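Local coordinates for protein ORF 37 (Human herpesvirus 8 type M, PDB 3FHD) that cleaves single- and double-stranded DNA as an exonuclease and endonuclease, processing branched viral DNA intermediates so that unit-length genomes can be packaged, at residues 31-36 / 89-94; 136-141 / 411-416; 170-175 / 479-484; 347-352 / 468-473. All blocks are in the same frame, centred on the assembly; numbering follows the deposited sequence.

Interaction 1. Residues 31-36 / 89-94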
# COMPACT_ATOMS: atom_id res chain seq x y z
N ASP A 31 23.69 16.01 3.17
CA ASP A 31 24.23 15.99 1.84
C ASP A 31 24.38 14.54 1.40
O ASP A 31 25.25 13.83 1.91
CB ASP A 31 25.57 16.74 1.81
CG ASP A 31 26.07 17.02 0.39
OD1 ASP A 31 25.39 16.67 -0.59
OD2 ASP A 31 27.17 17.61 0.27
N LEU A 32 23.54 14.11 0.46
CA LEU A 32 23.70 12.78 -0.13
C LEU A 32 25.06 12.66 -0.82
O LEU A 32 25.55 11.57 -1.05
CB LEU A 32 22.57 12.44 -1.13
CG LEU A 32 21.21 11.95 -0.59
CD1 LEU A 32 20.23 11.64 -1.72
CD2 LEU A 32 21.38 10.76 0.34
N PHE A 33 25.66 13.80 -1.16
CA PHE A 33 26.95 13.82 -1.83
C PHE A 33 28.12 14.04 -0.88
O PHE A 33 29.28 13.89 -1.27
CB PHE A 33 26.93 14.82 -3.00
CG PHE A 33 25.96 14.43 -4.08
CD1 PHE A 33 26.28 13.42 -4.98
CD2 PHE A 33 24.71 15.03 -4.17
CE1 PHE A 33 25.37 13.03 -5.97
CE2 PHE A 33 23.79 14.65 -5.15
CZ PHE A 33 24.12 13.65 -6.06
N SER A 34 27.81 14.36 0.37
CA SER A 34 28.85 14.53 1.38
C SER A 34 29.40 13.16 1.76
O SER A 34 28.66 12.19 1.79
CB SER A 34 28.30 15.21 2.63
OG SER A 34 29.26 15.18 3.68
N GLU A 35 30.69 13.09 2.07
CA GLU A 35 31.28 11.83 2.52
C GLU A 35 31.18 11.63 4.05
O GLU A 35 31.51 10.55 4.55
CB GLU A 35 32.74 11.69 2.03
N ASP A 36 30.70 12.66 4.77
CA ASP A 36 30.44 12.58 6.21
C ASP A 36 29.51 11.43 6.55
O ASP A 36 28.60 11.10 5.77
CB ASP A 36 29.77 13.86 6.70
CG ASP A 36 30.68 15.08 6.60
OD1 ASP A 36 31.92 14.97 6.87
OD2 ASP A 36 30.15 16.17 6.29
N ASN A 89 18.64 5.61 -5.48
CA ASN A 89 18.65 4.52 -4.48
C ASN A 89 20.08 4.26 -3.97
O ASN A 89 20.32 4.10 -2.78
CB ASN A 89 18.06 3.22 -5.03
CG ASN A 89 16.51 3.15 -4.87
OD1 ASN A 89 16.00 2.31 -4.13
ND2 ASN A 89 15.80 4.04 -5.51
N TYR A 90 21.03 4.23 -4.89
CA TYR A 90 22.42 4.04 -4.48
C TYR A 90 22.91 5.11 -3.50
O TYR A 90 23.40 4.79 -2.43
CB TYR A 90 23.37 3.93 -5.69
CG TYR A 90 24.81 3.98 -5.23
CD1 TYR A 90 25.39 2.88 -4.56
CD2 TYR A 90 25.60 5.11 -5.44
CE1 TYR A 90 26.71 2.92 -4.11
CE2 TYR A 90 26.95 5.15 -5.00
CZ TYR A 90 27.47 4.07 -4.35
OH TYR A 90 28.80 4.10 -3.94
N PHE A 91 22.78 6.39 -3.87
CA PHE A 91 23.20 7.49 -2.98
C PHE A 91 22.46 7.48 -1.64
O PHE A 91 23.07 7.75 -0.58
CB PHE A 91 23.01 8.85 -3.68
CG PHE A 91 24.04 9.11 -4.77
CD1 PHE A 91 25.35 9.41 -4.45
CD2 PHE A 91 23.68 8.99 -6.11
CE1 PHE A 91 26.33 9.62 -5.45
CE2 PHE A 91 24.62 9.20 -7.12
CZ PHE A 91 25.97 9.52 -6.79
N LEU A 92 21.15 7.24 -1.70
CA LEU A 92 20.33 7.15 -0.49
C LEU A 92 20.88 6.07 0.46
O LEU A 92 21.16 6.33 1.62
CB LEU A 92 18.87 6.80 -0.86
CG LEU A 92 17.98 6.59 0.39
CD1 LEU A 92 18.06 7.79 1.37
CD2 LEU A 92 16.58 6.31 -0.05
N PHE A 93 20.97 4.84 -0.02
CA PHE A 93 21.44 3.75 0.81
C PHE A 93 22.93 3.79 1.16
O PHE A 93 23.31 3.32 2.23
CB PHE A 93 20.98 2.39 0.27
CG PHE A 93 19.54 2.09 0.62
CD1 PHE A 93 19.24 1.34 1.76
CD2 PHE A 93 18.50 2.60 -0.16
CE1 PHE A 93 17.91 1.07 2.11
CE2 PHE A 93 17.15 2.34 0.17
CZ PHE A 93 16.85 1.58 1.33
N SER A 94 23.76 4.40 0.32
CA SER A 94 25.14 4.64 0.76
C SER A 94 25.14 5.55 2.01
O SER A 94 25.92 5.33 2.94
CB SER A 94 26.00 5.27 -0.35
OG SER A 94 27.35 5.32 0.09
O HOH W 1 25.37 9.19 -0.45
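The ring of Phe91 has an aromatic neighbour on each face. Over one face comes Phe33, whose CE1 stands 3.5 Å above the plane toward the rim, and over the centre of the opposite face lies CD2 of Tyr90 from the same helix. The Phe33-Phe91 pair is an edge-to-face stack, the edge of Phe33 directed at the face of Phe91, with the planes inclined at 54° and the centroids 4.8 Å apart. It packs the N-terminal loop of the chain onto helix 83-100, in the helical part of the fold and away from the metal site. A type I beta turn from Asp31 to Ser34 presents Leu32 and Phe33 next to each other. An Asx turn is superimposed on it: the amide N of Phe33 bonds to OD1 of Asp31, 2.9 Å away, from above the carboxylate plane. With CG anti to its carbonyl carbon (chi1 -64°), Phe33 can carry its ring over to Phe91, while its ring also meets that of His65.

Leu32 points at the helix and is buried against it. Its CD2 branch does the touching, 3.9 Å from CA of Leu92, and Leu57 packs against both leucines. Lys95, one residue beyond Ser94 on the same helix, bonds through NZ to the backbone oxygens of Ser34 and Asp36. No direct hydrogen bond joins the two segments; instead one water donates to two backbone carbonyls, lying a short 2.5 Å from Leu32 O and 2.7 Å from Phe91 O.

Interaction 2. Residues 136-141 / 411-416; sequences QRHHIC and GLDSGI
Leu412 lays its CB over one face of the His138 imidazole, a CH-pi contact in which CB sits 3.7 Å from the ring centroid and 16° off the ring normal. The two side chains run past each other in opposite directions, which brings CD1 of Leu412 back alongside CB of His138 at 3.9 Å. A second neighbour comes to the rim of the imidazole: Asp413 OD1 lies near the ring plane, 3.2 Å from CE1 of His138, with the carboxylate turned 60° from the imidazole.

A water ties the imidazole and the carboxylate together. It donates to Asp413 OD1 at 2.9 Å and is hydrogen-bonded to His138 NE2 at 3.0 Å.

Behind this first shell, helix 134-147 delivers the histidine, whose CG is anti to the backbone N (chi1 -179°), so that the ring reaches out toward the end of helix 394-412. Asp413 is the residue at which the chain leaves helical geometry there; its CB is directed away from helix 134-147, yet the carboxylate bends back to the ring edge. Tyr409, one turn earlier, meets His138 edge-to-face, and Pro233 touches Leu412. The contact thus joins the C-terminal end of one long helix to the flank of another.

Ring face and ring edge are used differently, apolar on the first and polar on the second, and the nearby carboxylate would probably favour a protonated imidazole.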
# COMPACT_ATOMS: atom_id res chain seq x y z
N GLN A 136 18.58 -7.21 -12.22
CA GLN A 136 19.34 -6.38 -11.27
C GLN A 136 18.49 -5.29 -10.59
O GLN A 136 18.62 -5.06 -9.40
CB GLN A 136 20.57 -5.75 -11.93
CG GLN A 136 21.59 -6.84 -12.31
CD GLN A 136 22.70 -6.36 -13.23
OE1 GLN A 136 22.54 -5.38 -13.98
NE2 GLN A 136 23.83 -7.05 -13.17
N ARG A 137 17.63 -4.63 -11.37
CA ARG A 137 16.78 -3.60 -10.79
C ARG A 137 15.79 -4.27 -9.82
O ARG A 137 15.56 -3.79 -8.71
CB ARG A 137 16.05 -2.82 -11.89
CG ARG A 137 16.96 -1.88 -12.69
CD ARG A 137 16.16 -0.84 -13.51
NE ARG A 137 15.27 -1.47 -14.49
CZ ARG A 137 15.61 -1.92 -15.69
NH1 ARG A 137 16.86 -1.83 -16.14
NH2 ARG A 137 14.67 -2.47 -16.45
N HIS A 138 15.24 -5.39 -10.25
CA HIS A 138 14.36 -6.21 -9.41
C HIS A 138 15.04 -6.60 -8.09
O HIS A 138 14.43 -6.50 -6.99
CB HIS A 138 13.93 -7.48 -10.16
CG HIS A 138 13.01 -8.36 -9.37
ND1 HIS A 138 13.21 -9.72 -9.23
CD2 HIS A 138 11.89 -8.08 -8.66
CE1 HIS A 138 12.26 -10.23 -8.48
NE2 HIS A 138 11.45 -9.26 -8.12
N HIS A 139 16.28 -7.06 -8.20
CA HIS A 139 17.03 -7.42 -7.00
C HIS A 139 17.23 -6.23 -6.04
O HIS A 139 16.97 -6.37 -4.85
CB HIS A 139 18.37 -8.08 -7.34
CG HIS A 139 19.09 -8.57 -6.13
ND1 HIS A 139 18.89 -9.82 -5.59
CD2 HIS A 139 20.00 -7.96 -5.34
CE1 HIS A 139 19.66 -9.98 -4.54
NE2 HIS A 139 20.34 -8.86 -4.35
N ILE A 140 17.61 -5.06 -6.56
CA ILE A 140 17.71 -3.84 -5.76
C ILE A 140 16.37 -3.49 -5.04
O ILE A 140 16.32 -3.22 -3.83
CB ILE A 140 18.29 -2.65 -6.59
CG1 ILE A 140 19.80 -2.85 -6.92
CG2 ILE A 140 17.98 -1.31 -5.92
CD1 ILE A 140 20.70 -2.91 -5.72
N CYS A 141 15.28 -3.51 -5.80
CA CYS A 141 13.97 -3.17 -5.24
C CYS A 141 13.55 -4.12 -4.12
O CYS A 141 12.95 -3.71 -3.10
CB CYS A 141 12.95 -3.10 -6.37
SG CYS A 141 13.25 -1.69 -7.48
N GLY A 411 6.59 -11.43 -12.24
CA GLY A 411 7.02 -11.52 -13.64
C GLY A 411 8.54 -11.55 -13.76
O GLY A 411 9.10 -12.23 -14.63
N LEU A 412 9.21 -10.82 -12.87
CA LEU A 412 10.67 -10.76 -12.82
C LEU A 412 11.32 -11.87 -12.00
O LEU A 412 12.51 -12.13 -12.19
CB LEU A 412 11.15 -9.39 -12.30
CG LEU A 412 10.97 -8.23 -13.27
CD1 LEU A 412 10.97 -6.88 -12.58
CD2 LEU A 412 12.06 -8.32 -14.39
N ASP A 413 10.56 -12.53 -11.12
CA ASP A 413 11.06 -13.67 -10.33
C ASP A 413 11.61 -14.75 -11.26
O ASP A 413 11.02 -15.03 -12.29
CB ASP A 413 9.92 -14.30 -9.50
CG ASP A 413 9.70 -13.62 -8.13
OD1 ASP A 413 10.57 -12.84 -7.70
OD2 ASP A 413 8.65 -13.89 -7.46
N SER A 414 12.74 -15.37 -10.92
CA SER A 414 13.28 -16.46 -11.72
C SER A 414 12.40 -17.69 -11.52
O SER A 414 11.77 -17.84 -10.45
CB SER A 414 14.73 -16.81 -11.32
OG SER A 414 14.78 -17.18 -9.96
N GLY A 415 12.33 -18.54 -12.54
CA GLY A 415 11.68 -19.83 -12.40
C GLY A 415 10.63 -20.08 -13.47
O GLY A 415 10.26 -19.17 -14.21
N ILE A 416 10.14 -21.31 -13.53
CA ILE A 416 9.08 -21.66 -14.45
C ILE A 416 7.76 -20.94 -14.06
O ILE A 416 7.30 -21.05 -12.91
CB ILE A 416 8.87 -23.17 -14.51
CG1 ILE A 416 10.15 -23.85 -15.00
CG2 ILE A 416 7.68 -23.53 -15.41
CD1 ILE A 416 10.20 -25.29 -14.69
O HOH W 2 9.97 -10.64 -5.87

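Interaction 3. Residues 170-175 / 479-484; sequences FHWAVK and ANFWSR
Phe481 drives its edge at the indole of Trp172 in an offset edge-to-face stack. The planes stand 74° apart, close to perpendicular, and the centroid of the phenyl ring is 5.2 Å from that of the six-membered indole ring. The closest approach is from CE2 of Phe481 to CH2 of Trp172, 3.4 Å, and CZ3 of the indole lies in the plane of the phenyl at its edge. CG of Phe481 is anti to the backbone N (chi1 171°), which extends the ring from helix 468-489 toward the shorter helix.

Apolar packing continues along the same phenyl edge, where CD2 of Phe481 is 4.0 Å from CB of Ala173. This is a buried helix-to-helix contact of the alkaline exonuclease fold: the short helix 170-175 lies against the long helix 468-489, and Val174 adds contacts to Leu474 and Ala478 of that helix. Phe170 and His171 also meet Tyr397 of helix 394-412.

Polar atoms are satisfied locally. Trp172 NE1 is held by the backbone oxygen of Asn178, and the carbonyl of Ala173, its O 3.5 Å from CD2 of Phe481, accepts from Gln177 NE2. Within helix 468-489, Ser483 OG donates to Ala479 O at 2.9 Å, reaching that oxygen from the opposite face of the carbonyl plane to the backbone N of the same serine.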
# COMPACT_ATOMS: atom_id res chain seq x y z
N PHE A 170 -2.68 6.79 -5.68
CA PHE A 170 -2.98 6.41 -7.08
C PHE A 170 -4.31 6.99 -7.65
O PHE A 170 -4.37 7.48 -8.79
CB PHE A 170 -2.86 4.88 -7.28
CG PHE A 170 -2.95 4.47 -8.74
CD1 PHE A 170 -1.91 4.76 -9.61
CD2 PHE A 170 -4.07 3.83 -9.21
CE1 PHE A 170 -2.00 4.41 -10.99
CE2 PHE A 170 -4.19 3.45 -10.58
CZ PHE A 170 -3.14 3.75 -11.47
N HIS A 171 -5.39 6.93 -6.87
CA HIS A 171 -6.64 7.56 -7.27
C HIS A 171 -6.45 9.07 -7.57
O HIS A 171 -6.91 9.54 -8.61
CB HIS A 171 -7.74 7.33 -6.22
CG HIS A 171 -9.04 7.98 -6.57
ND1 HIS A 171 -9.47 9.15 -5.98
CD2 HIS A 171 -10.00 7.64 -7.47
CE1 HIS A 171 -10.64 9.51 -6.51
NE2 HIS A 171 -10.98 8.61 -7.41
N TRP A 172 -5.75 9.78 -6.67
CA TRP A 172 -5.47 11.23 -6.82
C TRP A 172 -4.70 11.47 -8.15
O TRP A 172 -5.06 12.39 -8.93
CB TRP A 172 -4.72 11.76 -5.58
CG TRP A 172 -4.06 13.07 -5.81
CD1 TRP A 172 -4.63 14.32 -5.70
CD2 TRP A 172 -2.72 13.27 -6.22
NE1 TRP A 172 -3.71 15.29 -6.06
CE2 TRP A 172 -2.52 14.66 -6.36
CE3 TRP A 172 -1.64 12.38 -6.51
CZ2 TRP A 172 -1.29 15.20 -6.75
CZ3 TRP A 172 -0.42 12.92 -6.88
CH2 TRP A 172 -0.27 14.33 -7.02
N ALA A 173 -3.70 10.63 -8.44
CA ALA A 173 -2.83 10.81 -9.63
C ALA A 173 -3.61 10.58 -10.94
O ALA A 173 -3.27 11.12 -11.99
CB ALA A 173 -1.57 9.89 -9.56
N VAL A 174 -4.66 9.77 -10.87
CA VAL A 174 -5.48 9.52 -12.07
C VAL A 174 -6.65 10.51 -12.18
O VAL A 174 -6.91 11.08 -13.25
CB VAL A 174 -6.01 8.06 -12.10
CG1 VAL A 174 -7.06 7.92 -13.23
CG2 VAL A 174 -4.87 7.08 -12.35
N LYS A 175 -7.39 10.70 -11.08
CA LYS A 175 -8.71 11.33 -11.16
C LYS A 175 -8.72 12.76 -10.67
O LYS A 175 -9.70 13.47 -10.85
CB LYS A 175 -9.75 10.53 -10.35
CG LYS A 175 -10.20 9.18 -10.96
CD LYS A 175 -10.50 9.30 -12.47
CE LYS A 175 -11.71 8.49 -12.90
NZ LYS A 175 -11.52 7.93 -14.29
N ALA A 479 1.08 7.70 -15.34
CA ALA A 479 2.47 7.89 -15.77
C ALA A 479 2.65 9.20 -16.54
O ALA A 479 3.68 9.87 -16.41
CB ALA A 479 2.96 6.73 -16.61
N ASN A 480 1.67 9.55 -17.37
CA ASN A 480 1.65 10.83 -18.07
C ASN A 480 1.66 12.00 -17.08
O ASN A 480 2.40 12.95 -17.27
CB ASN A 480 0.45 10.93 -19.03
CG ASN A 480 0.76 10.36 -20.41
OD1 ASN A 480 1.87 9.89 -20.67
ND2 ASN A 480 -0.22 10.45 -21.30
N PHE A 481 0.85 11.91 -16.02
CA PHE A 481 0.79 12.95 -15.00
C PHE A 481 2.14 13.02 -14.25
O PHE A 481 2.62 14.10 -14.00
CB PHE A 481 -0.40 12.73 -14.04
CG PHE A 481 -0.41 13.64 -12.82
CD1 PHE A 481 -0.50 15.03 -12.96
CD2 PHE A 481 -0.38 13.09 -11.55
CE1 PHE A 481 -0.52 15.88 -11.81
CE2 PHE A 481 -0.40 13.87 -10.42
CZ PHE A 481 -0.48 15.30 -10.54
N TRP A 482 2.74 11.87 -13.91
CA TRP A 482 4.11 11.85 -13.36
C TRP A 482 5.13 12.62 -14.25
O TRP A 482 5.92 13.45 -13.77
CB TRP A 482 4.60 10.42 -13.08
CG TRP A 482 5.83 10.39 -12.20
CD1 TRP A 482 5.85 10.22 -10.84
CD2 TRP A 482 7.19 10.60 -12.60
NE1 TRP A 482 7.15 10.27 -10.38
CE2 TRP A 482 7.99 10.47 -11.44
CE3 TRP A 482 7.81 10.83 -13.83
CZ2 TRP A 482 9.38 10.63 -11.46
CZ3 TRP A 482 9.20 10.95 -13.87
CH2 TRP A 482 9.97 10.86 -12.68
N SER A 483 5.09 12.35 -15.55
CA SER A 483 6.02 12.95 -16.49
C SER A 483 5.83 14.45 -16.61
O SER A 483 6.79 15.21 -16.60
CB SER A 483 5.85 12.28 -17.86
OG SER A 483 6.13 10.91 -17.68
N ARG A 484 4.58 14.89 -16.69
CA ARG A 484 4.28 16.33 -16.69
C ARG A 484 4.77 17.04 -15.41
O ARG A 484 5.36 18.12 -15.49
CB ARG A 484 2.78 16.59 -16.85
CG ARG A 484 2.23 16.31 -18.22
CD ARG A 484 0.84 16.94 -18.40
NE ARG A 484 -0.16 16.55 -17.39
CZ ARG A 484 -0.80 15.38 -17.36
NH1 ARG A 484 -0.53 14.44 -18.27
NH2 ARG A 484 -1.71 15.15 -16.43

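Interaction 4. Residues 347-352 / 468-473; sequences HNLIRE and RGAKHR
Leu349 and Ala470 form the apolar centre of this helix pair, and both point at the opposite helix. CG of Leu349 is 3.9 Å from CB of Ala470, and its CD1 rests against CA of Ala470. With only a methyl at Ala470, the backbones come close, CA of Leu349 and CA of Ala470 5.9 Å apart. The same CD1 also sits over one face of the Arg473 guanidinium and is 3.9 Å from CD of Arg473, so the aliphatic part of the arginine extends the apolar patch toward the surface.

The polar contacts lie on the exposed side and run through water. Asn348 OD1 is near the plane of the Arg473 guanidinium at its edge, but 3.8 Å from NH2, with the amide and guanidinium planes 44° apart. A single water joins them more closely, donating to Asn348 OD1 at 2.6 Å and accepting from Arg473 NH1 at 3.0 Å. It also accepts from the backbone N of Leu349 at 3.0 Å, in the first turn of helix 348-355. Arg473 reaches the water through a bend at chi3 (-74°).

The axes of the short segments 348-352 and 468-473 approach to 9.9 Å, with their directions 137° apart, broadly antiparallel but strongly inclined. Helix 348-355 thus crosses the start of helix 468-489, just after strand 455-464 of the central sheet. Lys471, turned away from this contact, makes a salt bridge to Glu407 of helix 394-412.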
# COMPACT_ATOMS: atom_id res chain seq x y z
N HIS A 347 -18.26 6.57 -19.56
CA HIS A 347 -17.92 5.80 -18.38
C HIS A 347 -17.71 4.32 -18.71
O HIS A 347 -18.05 3.47 -17.88
CB HIS A 347 -19.02 5.94 -17.32
CG HIS A 347 -19.14 7.32 -16.73
ND1 HIS A 347 -20.22 8.14 -16.97
CD2 HIS A 347 -18.31 8.02 -15.91
CE1 HIS A 347 -20.07 9.28 -16.31
NE2 HIS A 347 -18.92 9.22 -15.65
N ASN A 348 -17.16 4.02 -19.89
CA ASN A 348 -16.98 2.62 -20.32
C ASN A 348 -15.99 1.80 -19.45
O ASN A 348 -16.23 0.62 -19.17
CB ASN A 348 -16.72 2.47 -21.85
CG ASN A 348 -15.45 3.22 -22.34
OD1 ASN A 348 -14.98 4.17 -21.70
ND2 ASN A 348 -14.91 2.79 -23.51
N LEU A 349 -14.93 2.44 -18.98
CA LEU A 349 -14.00 1.80 -18.03
C LEU A 349 -14.73 1.43 -16.73
O LEU A 349 -14.60 0.31 -16.25
CB LEU A 349 -12.79 2.68 -17.75
CG LEU A 349 -11.64 2.08 -16.93
CD1 LEU A 349 -10.32 2.59 -17.45
CD2 LEU A 349 -11.81 2.36 -15.43
N ILE A 350 -15.52 2.36 -16.19
CA ILE A 350 -16.33 2.08 -14.98
C ILE A 350 -17.28 0.90 -15.19
O ILE A 350 -17.34 -0.02 -14.36
CB ILE A 350 -17.06 3.34 -14.42
CG1 ILE A 350 -16.06 4.29 -13.72
CG2 ILE A 350 -18.14 2.95 -13.42
CD1 ILE A 350 -15.43 3.72 -12.46
N ARG A 351 -18.00 0.90 -16.31
CA ARG A 351 -18.92 -0.19 -16.62
C ARG A 351 -18.21 -1.56 -16.62
O ARG A 351 -18.73 -2.53 -16.06
CB ARG A 351 -19.60 0.05 -17.96
CG ARG A 351 -21.01 -0.45 -18.00
CD ARG A 351 -21.63 -0.28 -19.39
NE ARG A 351 -21.69 1.12 -19.80
CZ ARG A 351 -22.71 1.95 -19.58
NH1 ARG A 351 -23.81 1.54 -18.93
NH2 ARG A 351 -22.64 3.20 -20.01
N GLU A 352 -17.03 -1.60 -17.23
CA GLU A 352 -16.22 -2.82 -17.33
C GLU A 352 -15.77 -3.31 -15.94
O GLU A 352 -15.79 -4.51 -15.64
CB GLU A 352 -15.03 -2.56 -18.26
CG GLU A 352 -13.96 -3.65 -18.31
CD GLU A 352 -14.20 -4.67 -19.42
OE1 GLU A 352 -15.37 -5.07 -19.67
OE2 GLU A 352 -13.19 -5.10 -20.03
N ARG A 468 -7.88 -6.11 -17.57
CA ARG A 468 -6.54 -5.75 -18.04
C ARG A 468 -6.48 -4.41 -18.74
O ARG A 468 -5.53 -3.65 -18.54
CB ARG A 468 -5.99 -6.83 -18.98
CG ARG A 468 -5.34 -7.96 -18.24
CD ARG A 468 -4.86 -9.01 -19.25
NE ARG A 468 -5.07 -10.37 -18.75
CZ ARG A 468 -5.38 -11.41 -19.51
NH1 ARG A 468 -5.53 -11.27 -20.83
NH2 ARG A 468 -5.56 -12.60 -18.95
N GLY A 469 -7.46 -4.18 -19.61
CA GLY A 469 -7.54 -2.95 -20.37
C GLY A 469 -7.72 -1.77 -19.44
O GLY A 469 -7.16 -0.69 -19.67
N ALA A 470 -8.49 -1.98 -18.37
CA ALA A 470 -8.76 -0.93 -17.39
C ALA A 470 -7.46 -0.56 -16.67
O ALA A 470 -7.12 0.61 -16.58
CB ALA A 470 -9.83 -1.36 -16.40
N LYS A 471 -6.71 -1.55 -16.18
CA LYS A 471 -5.41 -1.29 -15.55
C LYS A 471 -4.45 -0.57 -16.47
O LYS A 471 -3.79 0.38 -16.06
CB LYS A 471 -4.74 -2.58 -15.12
CG LYS A 471 -5.13 -3.05 -13.78
CD LYS A 471 -4.72 -4.48 -13.62
CE LYS A 471 -3.45 -4.65 -12.87
NZ LYS A 471 -3.29 -6.06 -12.43
N HIS A 472 -4.36 -1.05 -17.71
CA HIS A 472 -3.47 -0.43 -18.69
C HIS A 472 -3.77 1.08 -18.88
O HIS A 472 -2.86 1.90 -18.89
CB HIS A 472 -3.50 -1.20 -20.02
CG HIS A 472 -2.66 -0.58 -21.10
ND1 HIS A 472 -3.17 0.33 -22.01
CD2 HIS A 472 -1.36 -0.75 -21.43
CE1 HIS A 472 -2.21 0.69 -22.85
NE2 HIS A 472 -1.10 0.06 -22.51
N ARG A 473 -5.05 1.43 -19.00
CA ARG A 473 -5.42 2.84 -19.25
C ARG A 473 -5.09 3.75 -18.04
O ARG A 473 -4.53 4.83 -18.20
CB ARG A 473 -6.90 2.97 -19.61
CG ARG A 473 -7.18 4.36 -20.21
CD ARG A 473 -8.63 4.74 -20.23
NE ARG A 473 -9.37 4.03 -21.27
CZ ARG A 473 -10.69 4.15 -21.42
NH1 ARG A 473 -11.37 4.96 -20.61
NH2 ARG A 473 -11.31 3.46 -22.38
O HOH W 3 -14.15 5.27 -19.51

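How the interactions relate
Interactions 3 and 4 share helix 468-489, which meets helix 348-355 near its start and helix 170-175 farther along; their centres are about 16 Å apart. Along the chain, the segments of interaction 4 fall between those of interaction 3. Interaction 1 comes first and closes before the others open, fixing the N-terminal loop on helix 83-100; its centre is about 41 Å from that of interaction 4. Interaction 2 alternates in sequence with 3 and 4 and joins helix 134-147 to the end of helix 394-412, a helix that also touches residues of both segments 170-175 and 468-473. Together they hold helices and loops from along the chain against one another in this PD-(D/E)XK-superfamily nuclease.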